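PDB 5HUS: trehalose synthase regulatory protein from Candida albicans, which probably acts as a regulatory subunit in trehalose synthesis, through a C-terminal domain related to the trehalose-phosphate phosphatases of the HAD clan. Local coordinates for residues His174-Phe179 and Val184-Val189; Lys116-Ser121 and Val195-Ile200; Lys128-Lys133 and Val149-Gly154; Gly250-Ile255 and Ser281-Thr286; Leu94-Gly99 and Lys108-Leu113. All coordinates share one frame; numbering follows the deposited sequence.

Contact 1 (His174-Phe179 and Val184-Val189)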
# COMPACT_ATOMS: atom_id res chain seq x y z
N HIS A 174 8.44 -12.08 19.54
CA HIS A 174 8.75 -11.08 20.57
C HIS A 174 7.89 -9.82 20.39
O HIS A 174 7.18 -9.40 21.32
CB HIS A 174 10.25 -10.75 20.51
CG HIS A 174 10.73 -9.80 21.56
ND1 HIS A 174 12.07 -9.51 21.74
CD2 HIS A 174 10.06 -9.06 22.48
CE1 HIS A 174 12.20 -8.64 22.73
NE2 HIS A 174 11.00 -8.35 23.19
N ILE A 175 7.94 -9.23 19.21
CA ILE A 175 7.16 -8.03 18.93
C ILE A 175 5.66 -8.26 19.03
O ILE A 175 4.93 -7.44 19.60
CB ILE A 175 7.50 -7.47 17.53
CG1 ILE A 175 8.95 -6.97 17.52
CG2 ILE A 175 6.54 -6.36 17.14
CD1 ILE A 175 9.49 -6.69 16.13
N ASN A 176 5.17 -9.38 18.49
CA ASN A 176 3.74 -9.62 18.51
C ASN A 176 3.24 -9.86 19.93
O ASN A 176 2.17 -9.39 20.29
CB ASN A 176 3.37 -10.80 17.61
CG ASN A 176 3.42 -10.42 16.14
OD1 ASN A 176 3.43 -9.24 15.81
ND2 ASN A 176 3.44 -11.42 15.27
N THR A 177 4.03 -10.56 20.74
CA THR A 177 3.63 -10.81 22.12
C THR A 177 3.44 -9.49 22.86
O THR A 177 2.44 -9.29 23.56
CB THR A 177 4.66 -11.67 22.87
OG1 THR A 177 4.81 -12.93 22.20
CG2 THR A 177 4.21 -11.92 24.31
N LEU A 178 4.38 -8.56 22.67
CA LEU A 178 4.38 -7.32 23.43
C LEU A 178 3.49 -6.21 22.85
O LEU A 178 3.02 -5.35 23.60
CB LEU A 178 5.81 -6.78 23.55
CG LEU A 178 6.81 -7.65 24.32
CD1 LEU A 178 8.10 -6.89 24.55
CD2 LEU A 178 6.23 -8.12 25.64
N PHE A 179 3.26 -6.20 21.54
CA PHE A 179 2.55 -5.07 20.95
C PHE A 179 1.23 -5.39 20.27
O PHE A 179 0.53 -4.47 19.83
CB PHE A 179 3.48 -4.37 19.94
CG PHE A 179 4.59 -3.60 20.60
CD1 PHE A 179 4.42 -2.27 20.95
CD2 PHE A 179 5.79 -4.22 20.89
CE1 PHE A 179 5.43 -1.57 21.56
CE2 PHE A 179 6.81 -3.52 21.50
CZ PHE A 179 6.63 -2.19 21.84
N VAL A 184 -0.69 -3.57 16.78
CA VAL A 184 0.56 -3.54 16.03
C VAL A 184 1.09 -4.97 15.86
O VAL A 184 1.05 -5.76 16.79
CB VAL A 184 1.62 -2.67 16.75
CG1 VAL A 184 2.99 -2.82 16.09
CG2 VAL A 184 1.18 -1.22 16.78
N HIS A 185 1.55 -5.30 14.65
CA HIS A 185 2.09 -6.64 14.40
C HIS A 185 3.36 -6.59 13.58
O HIS A 185 3.58 -5.66 12.81
CB HIS A 185 1.05 -7.51 13.69
CG HIS A 185 0.01 -8.08 14.61
ND1 HIS A 185 -1.19 -7.45 14.84
CD2 HIS A 185 0.00 -9.21 15.35
CE1 HIS A 185 -1.91 -8.18 15.68
NE2 HIS A 185 -1.21 -9.25 16.01
N ALA A 186 4.20 -7.61 13.76
CA ALA A 186 5.37 -7.83 12.92
C ALA A 186 5.06 -8.95 11.92
O ALA A 186 4.41 -9.93 12.26
CB ALA A 186 6.56 -8.19 13.77
N THR A 187 5.53 -8.79 10.69
CA THR A 187 5.30 -9.80 9.66
C THR A 187 6.59 -10.06 8.89
O THR A 187 7.41 -9.16 8.74
CB THR A 187 4.19 -9.36 8.68
OG1 THR A 187 3.07 -8.87 9.42
CG2 THR A 187 3.75 -10.52 7.81
N LEU A 188 6.78 -11.29 8.43
CA LEU A 188 7.93 -11.61 7.59
C LEU A 188 7.60 -11.32 6.14
O LEU A 188 6.67 -11.90 5.58
CB LEU A 188 8.35 -13.07 7.76
CG LEU A 188 9.59 -13.45 6.94
CD1 LEU A 188 10.85 -12.89 7.60
CD2 LEU A 188 9.70 -14.96 6.76
N VAL A 189 8.35 -10.41 5.54
CA VAL A 189 8.17 -10.06 4.14
C VAL A 189 9.52 -10.17 3.45
O VAL A 189 10.42 -9.38 3.73
CB VAL A 189 7.60 -8.65 3.97
CG1 VAL A 189 7.51 -8.30 2.49
CG2 VAL A 189 6.24 -8.53 4.64
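With CG turned anti to its own carbonyl carbon (chi1 -75°), N176 carries its amide off helix 161-179 and lays it against the backbone of H185 and A186 in strand 184-189. N176 OD1 receives the A186 N-H over 2.7 Å, almost straight at 170°, and the donor lies in the carbonyl plane on a lone pair. The other half of the amide reaches further along the strand, where N176 ND2 makes a weak bond of 3.5 Å to A186 O. Asparagine suits this place because its short side chain offers acceptor and donor side by side, matching the N-H and C=O of one strand residue. The H185 ring stands across this amide, their planes 65° apart, with H185 CD2 3.5 Å from N176 OD1; its two nitrogens are held by D198 and E180. The side chains of V184 and A186, which point toward the helix, make apolar contacts. A186 is small enough for I175 to settle close upon it, I175 CG2 lying 3.8 Å from A186 CB, while F179 CB meets V184 CB at 4.1 Å. Across the short loop joining helix to strand, V184 N makes a weak bond of 3.4 Å to F179 O. An outward-facing N-H of this edge strand is thus satisfied by a side chain, and one strong bond, helped by two weak ones, sets helix against strand beside apolar packing.

Contact 2 (Lys116-Ser121 and Val195-Ile200); sequences KDELNS and VQKDQI
E118 sends its extended side chain out from helix 116-136 until OE1 overlaps the end of K197, lying 3.1 Å from K197 CE and 3.2 Å from K197 NZ. The second of these distances is a salt bridge; the first shows that the carboxylate comes alongside the last carbon of the lysine as well as its ammonium group. The two side chains cross at about a right angle. E118 runs straight beyond CG (chi2 -175°), whereas K197 bends at chi2 and chi3 to bring its nitrogen across. At the other carboxylate oxygen, an ordered water donates to E118 OE2 at 2.6 Å and weakly accepts from K197 NZ at 3.5 Å, closing a second, looser bridge. The strongest polar partner of K197 NZ is N182 O, with E118 sharing the ammonium group. Long, flexible, oppositely charged residues suit a surface where the backbones stay far apart, the nearest CA atoms, those of E118 and K197, being 10.0 Å apart. The bridge runs from the first turn of helix 116-136 to K197, the last residue of strand 192-197 and the first of the type II turn K197-I200 that leads into helix 200-213; W122 of helix 116-136 touches the lysine.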
# COMPACT_ATOMS: atom_id res chain seq x y z
N LYS A 116 -0.30 10.42 16.28
CA LYS A 116 1.03 10.83 16.69
C LYS A 116 1.34 10.42 18.13
O LYS A 116 2.48 10.12 18.45
CB LYS A 116 1.21 12.34 16.52
CG LYS A 116 2.67 12.77 16.60
CD LYS A 116 2.86 14.25 16.30
CE LYS A 116 4.20 14.51 15.64
NZ LYS A 116 5.31 13.74 16.29
N ASP A 117 0.32 10.41 18.99
CA ASP A 117 0.52 9.97 20.37
C ASP A 117 0.87 8.48 20.42
O ASP A 117 1.71 8.06 21.21
CB ASP A 117 -0.72 10.25 21.23
CG ASP A 117 -0.82 11.71 21.66
OD1 ASP A 117 0.22 12.41 21.63
OD2 ASP A 117 -1.92 12.14 22.04
N GLU A 118 0.22 7.69 19.57
CA GLU A 118 0.60 6.29 19.43
C GLU A 118 2.04 6.15 18.95
O GLU A 118 2.82 5.37 19.50
CB GLU A 118 -0.35 5.57 18.46
CG GLU A 118 -1.77 5.41 18.99
CD GLU A 118 -2.65 4.59 18.07
OE1 GLU A 118 -2.14 4.04 17.07
OE2 GLU A 118 -3.87 4.49 18.34
N LEU A 119 2.40 6.92 17.92
CA LEU A 119 3.76 6.90 17.39
C LEU A 119 4.79 7.28 18.45
O LEU A 119 5.79 6.59 18.63
CB LEU A 119 3.90 7.84 16.20
CG LEU A 119 3.04 7.50 14.97
CD1 LEU A 119 3.36 8.46 13.84
CD2 LEU A 119 3.27 6.06 14.55
N ASN A 120 4.54 8.39 19.14
CA ASN A 120 5.44 8.85 20.19
C ASN A 120 5.63 7.80 21.28
O ASN A 120 6.71 7.68 21.85
CB ASN A 120 4.94 10.15 20.81
CG ASN A 120 5.08 11.33 19.87
OD1 ASN A 120 5.81 11.27 18.88
ND2 ASN A 120 4.40 12.43 20.19
N SER A 121 4.57 7.05 21.56
CA SER A 121 4.59 6.07 22.65
C SER A 121 5.24 4.74 22.27
O SER A 121 5.97 4.16 23.07
CB SER A 121 3.18 5.81 23.16
OG SER A 121 2.69 6.91 23.90
N VAL A 195 7.22 -4.02 10.87
CA VAL A 195 6.34 -3.74 11.99
C VAL A 195 5.41 -2.58 11.60
O VAL A 195 5.88 -1.49 11.25
CB VAL A 195 7.14 -3.38 13.27
CG1 VAL A 195 6.21 -3.24 14.48
CG2 VAL A 195 8.21 -4.43 13.53
N GLN A 196 4.10 -2.83 11.62
CA GLN A 196 3.14 -1.78 11.27
C GLN A 196 1.82 -1.92 12.01
O GLN A 196 1.51 -2.97 12.59
CB GLN A 196 2.88 -1.76 9.75
CG GLN A 196 2.09 -2.92 9.26
CD GLN A 196 1.66 -2.77 7.80
OE1 GLN A 196 0.64 -3.32 7.38
NE2 GLN A 196 2.43 -2.04 7.03
N LYS A 197 1.06 -0.83 11.97
CA LYS A 197 -0.30 -0.80 12.50
C LYS A 197 -1.21 -1.74 11.72
O LYS A 197 -1.18 -1.77 10.49
CB LYS A 197 -0.86 0.62 12.45
CG LYS A 197 -0.96 1.32 13.79
CD LYS A 197 -1.95 0.62 14.70
CE LYS A 197 -2.97 1.58 15.29
NZ LYS A 197 -3.46 1.12 16.62
N ASP A 198 -2.03 -2.49 12.45
CA ASP A 198 -2.96 -3.43 11.83
C ASP A 198 -3.88 -2.77 10.81
O ASP A 198 -4.48 -1.73 11.09
CB ASP A 198 -3.82 -4.12 12.90
CG ASP A 198 -3.03 -5.07 13.76
OD1 ASP A 198 -1.82 -5.25 13.50
OD2 ASP A 198 -3.63 -5.64 14.70
N GLN A 199 -3.99 -3.40 9.64
CA GLN A 199 -4.89 -2.98 8.57
C GLN A 199 -4.74 -1.50 8.17
O GLN A 199 -5.69 -0.88 7.72
CB GLN A 199 -6.34 -3.26 8.97
CG GLN A 199 -6.68 -4.75 9.02
CD GLN A 199 -8.14 -5.04 9.33
OE1 GLN A 199 -8.80 -4.27 10.03
NE2 GLN A 199 -8.64 -6.15 8.81
N ILE A 200 -3.54 -0.95 8.32
CA ILE A 200 -3.39 0.48 8.03
C ILE A 200 -3.55 0.76 6.53
O ILE A 200 -4.08 1.81 6.15
CB ILE A 200 -2.03 1.03 8.58
CG1 ILE A 200 -2.01 2.56 8.54
CG2 ILE A 200 -0.84 0.44 7.84
CD1 ILE A 200 -3.13 3.21 9.33
O HOH W 1 -5.24 2.48 19.26

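Contact 3 (Lys128-Lys133 and Val149-Gly154)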
# COMPACT_ATOMS: atom_id res chain seq x y z
N LYS A 128 14.07 0.34 19.60
CA LYS A 128 15.03 -0.16 20.58
C LYS A 128 15.09 -1.68 20.55
O LYS A 128 16.17 -2.27 20.56
CB LYS A 128 14.66 0.34 21.98
CG LYS A 128 15.67 0.01 23.06
CD LYS A 128 15.91 1.20 23.97
CE LYS A 128 16.73 0.81 25.19
NZ LYS A 128 15.99 -0.17 26.03
N LEU A 129 13.92 -2.31 20.50
CA LEU A 129 13.82 -3.76 20.43
C LEU A 129 14.52 -4.29 19.17
O LEU A 129 15.35 -5.20 19.25
CB LEU A 129 12.35 -4.18 20.46
CG LEU A 129 11.97 -5.66 20.63
CD1 LEU A 129 10.56 -5.76 21.19
CD2 LEU A 129 12.06 -6.43 19.32
N VAL A 130 14.19 -3.71 18.02
CA VAL A 130 14.80 -4.14 16.76
C VAL A 130 16.31 -3.93 16.77
O VAL A 130 17.07 -4.78 16.29
CB VAL A 130 14.18 -3.40 15.55
CG1 VAL A 130 14.93 -3.76 14.27
CG2 VAL A 130 12.71 -3.76 15.43
N GLU A 131 16.76 -2.81 17.33
CA GLU A 131 18.19 -2.51 17.36
C GLU A 131 18.96 -3.53 18.19
O GLU A 131 20.09 -3.87 17.86
CB GLU A 131 18.43 -1.08 17.87
CG GLU A 131 18.22 -0.01 16.80
CD GLU A 131 18.35 1.40 17.33
OE1 GLU A 131 18.22 1.60 18.56
OE2 GLU A 131 18.57 2.32 16.52
N SER A 132 18.33 -4.03 19.26
CA SER A 132 18.96 -5.04 20.11
C SER A 132 19.10 -6.38 19.39
O SER A 132 20.00 -7.16 19.69
CB SER A 132 18.16 -5.23 21.41
OG SER A 132 16.96 -5.94 21.18
N LYS A 133 18.20 -6.64 18.45
CA LYS A 133 18.30 -7.84 17.61
C LYS A 133 19.45 -7.68 16.63
O LYS A 133 20.17 -8.64 16.35
CB LYS A 133 17.00 -8.10 16.85
CG LYS A 133 15.77 -8.24 17.73
CD LYS A 133 15.90 -9.38 18.72
CE LYS A 133 14.62 -9.55 19.53
NZ LYS A 133 14.75 -10.63 20.55
N VAL A 149 8.70 0.21 11.20
CA VAL A 149 10.07 -0.21 11.46
C VAL A 149 10.32 -1.49 10.67
O VAL A 149 9.47 -2.38 10.64
CB VAL A 149 10.34 -0.45 12.96
CG1 VAL A 149 11.80 -0.82 13.20
CG2 VAL A 149 9.96 0.79 13.79
N ARG A 150 11.47 -1.56 10.02
CA ARG A 150 11.80 -2.75 9.25
C ARG A 150 13.15 -3.32 9.68
O ARG A 150 14.15 -2.62 9.74
CB ARG A 150 11.81 -2.44 7.75
CG ARG A 150 11.78 -3.69 6.87
CD ARG A 150 11.65 -3.35 5.39
NE ARG A 150 10.33 -2.84 5.02
CZ ARG A 150 9.43 -3.54 4.34
NH1 ARG A 150 9.70 -4.78 3.94
NH2 ARG A 150 8.26 -3.00 4.05
N PHE A 151 13.14 -4.61 10.01
CA PHE A 151 14.33 -5.33 10.45
C PHE A 151 14.86 -6.13 9.26
O PHE A 151 14.27 -7.13 8.88
CB PHE A 151 13.99 -6.24 11.64
CG PHE A 151 15.16 -7.00 12.20
CD1 PHE A 151 16.46 -6.54 12.06
CD2 PHE A 151 14.96 -8.20 12.87
CE1 PHE A 151 17.53 -7.25 12.58
CE2 PHE A 151 16.02 -8.92 13.39
CZ PHE A 151 17.31 -8.44 13.24
N HIS A 152 15.97 -5.68 8.68
CA HIS A 152 16.53 -6.32 7.49
C HIS A 152 17.58 -7.38 7.85
O HIS A 152 18.49 -7.11 8.62
CB HIS A 152 17.18 -5.29 6.57
CG HIS A 152 16.23 -4.27 6.02
ND1 HIS A 152 15.69 -4.37 4.75
CD2 HIS A 152 15.75 -3.11 6.54
CE1 HIS A 152 14.92 -3.33 4.52
NE2 HIS A 152 14.94 -2.55 5.59
N ALA A 153 17.45 -8.56 7.26
CA ALA A 153 18.43 -9.62 7.47
C ALA A 153 19.79 -9.20 6.92
O ALA A 153 20.83 -9.53 7.49
CB ALA A 153 17.97 -10.91 6.82
N GLY A 154 19.77 -8.47 5.81
CA GLY A 154 20.99 -8.00 5.18
C GLY A 154 21.93 -9.16 4.90
O GLY A 154 21.51 -10.19 4.38
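The F151 ring has the carbonyl oxygen of V130 over one face, while K133 comes to it obliquely, its CB 3.6 Å from F151 CZ. The ring is swung there by a first torsion that sets CG anti to the backbone N (chi1 -179°), reaching out from strand 149-152 towards helix 116-136. Nearer the strand, V130 CG1 touches the base of the phenylalanine, 3.7 Å from F151 CB, and remains within touch of the first ring carbons. The other branch of the same valine turns to V149, V130 CG2 meeting V149 CG1 at 3.8 Å. V130 therefore straddles two residues that point to the same side of the strand, and in both pairs the side chains slide past each other in opposite directions. Valine fits because each methyl finds its own partner, and phenylalanine because it is long enough to pass beside the helix backbone. Helix and strand run almost parallel, 6° between their axes, with 9.2 Å separating them. K133 contributes only the base of its side chain to the apolar layer; its chain bends at chi2 and takes NZ to a salt bridge with E170 and a hydrogen bond with H174. Within the helix, S132 OG donates to L129 O over 2.6 Å, a carbonyl that also accepts from K133 N. K133 NZ and S132 OG thus find partners away from the joint between helix and sheet, which is mostly aliphatic and aromatic, with the V130 carbonyl over the ring, and whose grip rests on shape and burial and not on directed bonds.

Contact 4 (Gly250-Ile255 and Ser281-Thr286); sequences GGLTSI and SSNEET
Van der Waals contact between the two loops rests on a single branch of L252. Its CD1 lies over the side-chain amide of N283, 3.5 Å from N283 CG and nearly as close to both amide heteroatoms, and it also meets T286 OG1 at 3.2 Å. Leucine suits the place because its side chain is long enough to put one methyl against both N283 and T286. The first torsion of N283 puts CG between its backbone N and carbonyl carbon (chi1 51°), which brings the amide up to this methyl. This is the loop side of a Rossmann-like HAD core: L252 follows strand 243-250, in the parallel part of the large mixed sheet, and precedes helix 254-265, for which T253 is the N-cap, while segment 281-286 follows the neighbouring strand 272-278. Hydrogen bonding shapes the 281-286 loop: a type I turn from N283 to T286 directs two donors to N283 O, T286 N at 3.2 Å and the hydroxyl T286 OG1 at 2.9 Å. Threonine suits the last turn position because its hydroxyl folds back onto that carbonyl. N283 OD1 accepts from S280 N, steadying the amide. Among charges, E284 forms a salt bridge with R295.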
# COMPACT_ATOMS: atom_id res chain seq x y z
N GLY A 250 -1.42 -4.72 -7.30
CA GLY A 250 -0.30 -4.93 -6.40
C GLY A 250 0.56 -6.09 -6.81
O GLY A 250 0.66 -6.43 -7.99
N GLY A 251 1.20 -6.70 -5.82
CA GLY A 251 1.99 -7.89 -6.02
C GLY A 251 1.41 -9.04 -5.22
O GLY A 251 0.22 -9.05 -4.90
N LEU A 252 2.25 -10.01 -4.90
CA LEU A 252 1.81 -11.18 -4.17
C LEU A 252 2.45 -11.19 -2.79
O LEU A 252 3.38 -11.95 -2.53
CB LEU A 252 2.16 -12.46 -4.92
CG LEU A 252 1.53 -12.57 -6.31
CD1 LEU A 252 2.27 -13.59 -7.15
CD2 LEU A 252 0.06 -12.93 -6.18
N THR A 253 1.96 -10.31 -1.93
CA THR A 253 2.38 -10.29 -0.53
C THR A 253 1.14 -10.43 0.33
O THR A 253 0.03 -10.29 -0.17
CB THR A 253 3.12 -8.99 -0.16
OG1 THR A 253 2.23 -7.88 -0.28
CG2 THR A 253 4.32 -8.78 -1.08
N SER A 254 1.33 -10.70 1.62
CA SER A 254 0.20 -10.84 2.55
C SER A 254 -0.60 -9.55 2.63
O SER A 254 -1.82 -9.57 2.78
CB SER A 254 0.70 -11.24 3.94
OG SER A 254 1.32 -12.51 3.90
N ILE A 255 0.11 -8.43 2.55
CA ILE A 255 -0.53 -7.12 2.63
C ILE A 255 -1.33 -6.83 1.36
O ILE A 255 -2.44 -6.31 1.43
CB ILE A 255 0.51 -6.02 2.88
CG1 ILE A 255 0.97 -6.09 4.34
CG2 ILE A 255 -0.07 -4.64 2.57
CD1 ILE A 255 1.82 -4.93 4.79
N SER A 281 7.74 -15.41 -13.48
CA SER A 281 8.33 -16.74 -13.44
C SER A 281 9.48 -16.73 -12.44
O SER A 281 10.53 -16.14 -12.70
CB SER A 281 8.82 -17.16 -14.83
OG SER A 281 7.74 -17.25 -15.75
N SER A 282 9.27 -17.37 -11.29
CA SER A 282 8.04 -18.10 -11.03
C SER A 282 7.46 -17.85 -9.63
O SER A 282 8.02 -18.30 -8.63
CB SER A 282 8.26 -19.60 -11.22
OG SER A 282 7.10 -20.34 -10.87
N ASN A 283 6.35 -17.13 -9.59
CA ASN A 283 5.48 -17.11 -8.42
C ASN A 283 4.09 -17.55 -8.86
O ASN A 283 3.08 -17.17 -8.26
CB ASN A 283 5.46 -15.73 -7.76
CG ASN A 283 5.17 -14.61 -8.74
OD1 ASN A 283 4.45 -14.78 -9.72
ND2 ASN A 283 5.74 -13.43 -8.46
N GLU A 284 4.06 -18.34 -9.93
CA GLU A 284 2.82 -18.80 -10.55
C GLU A 284 1.99 -19.71 -9.66
O GLU A 284 0.78 -19.79 -9.81
CB GLU A 284 3.14 -19.52 -11.87
CG GLU A 284 3.71 -18.62 -12.95
CD GLU A 284 4.06 -19.38 -14.22
OE1 GLU A 284 4.98 -20.23 -14.16
OE2 GLU A 284 3.43 -19.13 -15.26
N GLU A 285 2.65 -20.41 -8.74
CA GLU A 285 1.93 -21.34 -7.86
C GLU A 285 1.43 -20.67 -6.58
O GLU A 285 0.67 -21.28 -5.83
CB GLU A 285 2.80 -22.54 -7.52
CG GLU A 285 2.83 -23.61 -8.61
CD GLU A 285 3.72 -23.23 -9.78
OE1 GLU A 285 4.78 -22.62 -9.54
OE2 GLU A 285 3.35 -23.54 -10.93
N THR A 286 1.85 -19.44 -6.33
CA THR A 286 1.39 -18.72 -5.14
C THR A 286 -0.10 -18.40 -5.25
O THR A 286 -0.58 -17.94 -6.29
CB THR A 286 2.17 -17.41 -4.92
OG1 THR A 286 1.69 -16.41 -5.83
CG2 THR A 286 3.66 -17.62 -5.13

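Contact 5 (Leu94-Gly99 and Lys108-Leu113)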
# COMPACT_ATOMS: atom_id res chain seq x y z
N LEU A 94 -0.78 10.29 -3.21
CA LEU A 94 0.24 9.52 -2.52
C LEU A 94 -0.25 8.93 -1.21
O LEU A 94 -0.91 9.61 -0.42
CB LEU A 94 1.47 10.40 -2.25
CG LEU A 94 2.11 11.05 -3.48
CD1 LEU A 94 3.13 12.11 -3.07
CD2 LEU A 94 2.75 10.01 -4.40
N ILE A 95 0.09 7.67 -0.99
CA ILE A 95 -0.15 7.02 0.30
C ILE A 95 1.21 6.50 0.78
O ILE A 95 1.80 5.63 0.14
CB ILE A 95 -1.18 5.89 0.20
CG1 ILE A 95 -2.48 6.40 -0.42
CG2 ILE A 95 -1.48 5.33 1.57
CD1 ILE A 95 -3.44 5.29 -0.82
N ALA A 96 1.70 7.05 1.89
CA ALA A 96 3.05 6.76 2.37
C ALA A 96 3.05 5.78 3.54
O ALA A 96 2.07 5.69 4.28
CB ALA A 96 3.75 8.04 2.78
N GLU A 97 4.17 5.08 3.70
CA GLU A 97 4.35 4.06 4.74
C GLU A 97 3.15 3.14 4.83
O GLU A 97 2.61 2.87 5.91
CB GLU A 97 4.64 4.72 6.10
CG GLU A 97 5.94 5.54 6.08
CD GLU A 97 6.50 5.82 7.46
OE1 GLU A 97 6.44 4.92 8.34
OE2 GLU A 97 7.01 6.93 7.67
N ASN A 98 2.73 2.68 3.66
CA ASN A 98 1.69 1.67 3.51
C ASN A 98 0.34 2.09 4.06
O ASN A 98 -0.50 1.25 4.34
CB ASN A 98 2.14 0.36 4.16
CG ASN A 98 1.39 -0.84 3.63
OD1 ASN A 98 1.07 -1.77 4.38
ND2 ASN A 98 1.07 -0.82 2.34
N GLY A 99 0.12 3.39 4.21
CA GLY A 99 -1.18 3.85 4.65
C GLY A 99 -1.18 4.82 5.82
O GLY A 99 -2.20 5.45 6.09
N LYS A 108 -1.52 20.16 -0.40
CA LYS A 108 -0.17 20.58 -0.06
C LYS A 108 0.36 19.82 1.15
O LYS A 108 1.56 19.70 1.35
CB LYS A 108 -0.12 22.08 0.23
CG LYS A 108 -0.67 22.97 -0.87
CD LYS A 108 -0.37 24.43 -0.57
CE LYS A 108 -1.61 25.31 -0.73
NZ LYS A 108 -2.16 25.28 -2.11
N ASN A 109 -0.56 19.30 1.96
CA ASN A 109 -0.19 18.69 3.23
C ASN A 109 -0.58 17.22 3.33
O ASN A 109 -1.53 16.78 2.70
CB ASN A 109 -0.84 19.47 4.38
CG ASN A 109 -0.26 20.85 4.53
OD1 ASN A 109 0.95 21.04 4.43
ND2 ASN A 109 -1.12 21.83 4.76
N TRP A 110 0.17 16.48 4.14
CA TRP A 110 -0.16 15.09 4.42
C TRP A 110 -1.20 14.99 5.52
O TRP A 110 -1.16 15.74 6.50
CB TRP A 110 1.07 14.29 4.85
CG TRP A 110 2.11 14.13 3.80
CD1 TRP A 110 3.14 14.98 3.53
CD2 TRP A 110 2.24 13.03 2.88
NE1 TRP A 110 3.91 14.48 2.50
CE2 TRP A 110 3.38 13.28 2.09
CE3 TRP A 110 1.51 11.86 2.67
CZ2 TRP A 110 3.80 12.41 1.08
CZ3 TRP A 110 1.93 10.99 1.67
CH2 TRP A 110 3.06 11.27 0.89
N ILE A 111 -2.11 14.05 5.34
CA ILE A 111 -3.01 13.62 6.39
C ILE A 111 -2.36 12.49 7.17
O ILE A 111 -1.86 11.54 6.58
CB ILE A 111 -4.34 13.12 5.82
CG1 ILE A 111 -5.08 14.25 5.12
CG2 ILE A 111 -5.19 12.49 6.93
CD1 ILE A 111 -6.23 13.77 4.26
N SER A 112 -2.35 12.61 8.49
CA SER A 112 -1.80 11.55 9.31
C SER A 112 -2.92 10.63 9.80
O SER A 112 -3.67 10.96 10.72
CB SER A 112 -1.03 12.13 10.50
OG SER A 112 -0.38 11.10 11.22
N LEU A 113 -3.04 9.48 9.15
CA LEU A 113 -3.94 8.44 9.62
C LEU A 113 -3.35 7.81 10.88
O LEU A 113 -4.08 7.44 11.81
CB LEU A 113 -4.15 7.39 8.52
CG LEU A 113 -5.26 6.36 8.69
CD1 LEU A 113 -6.58 7.00 9.12
CD2 LEU A 113 -5.44 5.60 7.37
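This is mainly apolar packing at one end of the large mixed sheet, between strand 93-96 with its following turn and the segment holding the outermost strand, 111-112. Its chief element is W110, which brings the far carbons of its six-membered ring to L94 and A96: W110 CH2 is 3.6 Å from L94 CB, and W110 CZ3 is 3.6 Å from A96 CB. Because L94 and A96, two residues apart, point to the same side of the strand, a single indole can meet both. It approaches obliquely; CG lies beside the backbone N (chi1 -65°), and the ring end comes nearer the strand than CB suggests. Alanine leaves room for the broad ring, and the larger leucine adds a methyl, L94 CD1, 4.0 Å from W110 CH2. The polar corner of the indole is satisfied elsewhere, as W110 NE1 donates to D83. A second, smaller touch lies beyond the strand, where L113 CD2 packs 3.5 Å from G99 O. G99 ends a turn closed by a 3.0 Å bond from G99 N to A96 O, and at its backbone angles (phi 129°, psi -14°) a side chain would be jammed against the preceding carbonyl. Strand 101-103 runs between 93-96 and 111-112, antiparallel to both, and W110 touches F101 and K103 on it; R79 of helix 79-86 touches A96 and W110; L113 leans on helix 200-213.

Overall arrangement
Contacts 1, 3 and 5 are buried, 3 and 5 mainly apolar, 1 mixing apolar packing with amide-to-backbone bonds; contacts 2 and 4 lie at the surface. Contacts 1, 2 and 3 all reach the small antiparallel sheet, in which strand 192-197 runs between 184-189 and 149-152, and contacts 2 and 3 use the first turns and the later half of helix 116-136. Charges and water serve contact 2, almost wholly apolar side chains contact 3. Contact 5 lies at the edge of the large mixed sheet, contact 4 between loops that follow two of its strands; their centres are about 26 Å apart. N98 joins regions, its OD1 accepting from Q196 of contact 2 and touching I255 of contact 4.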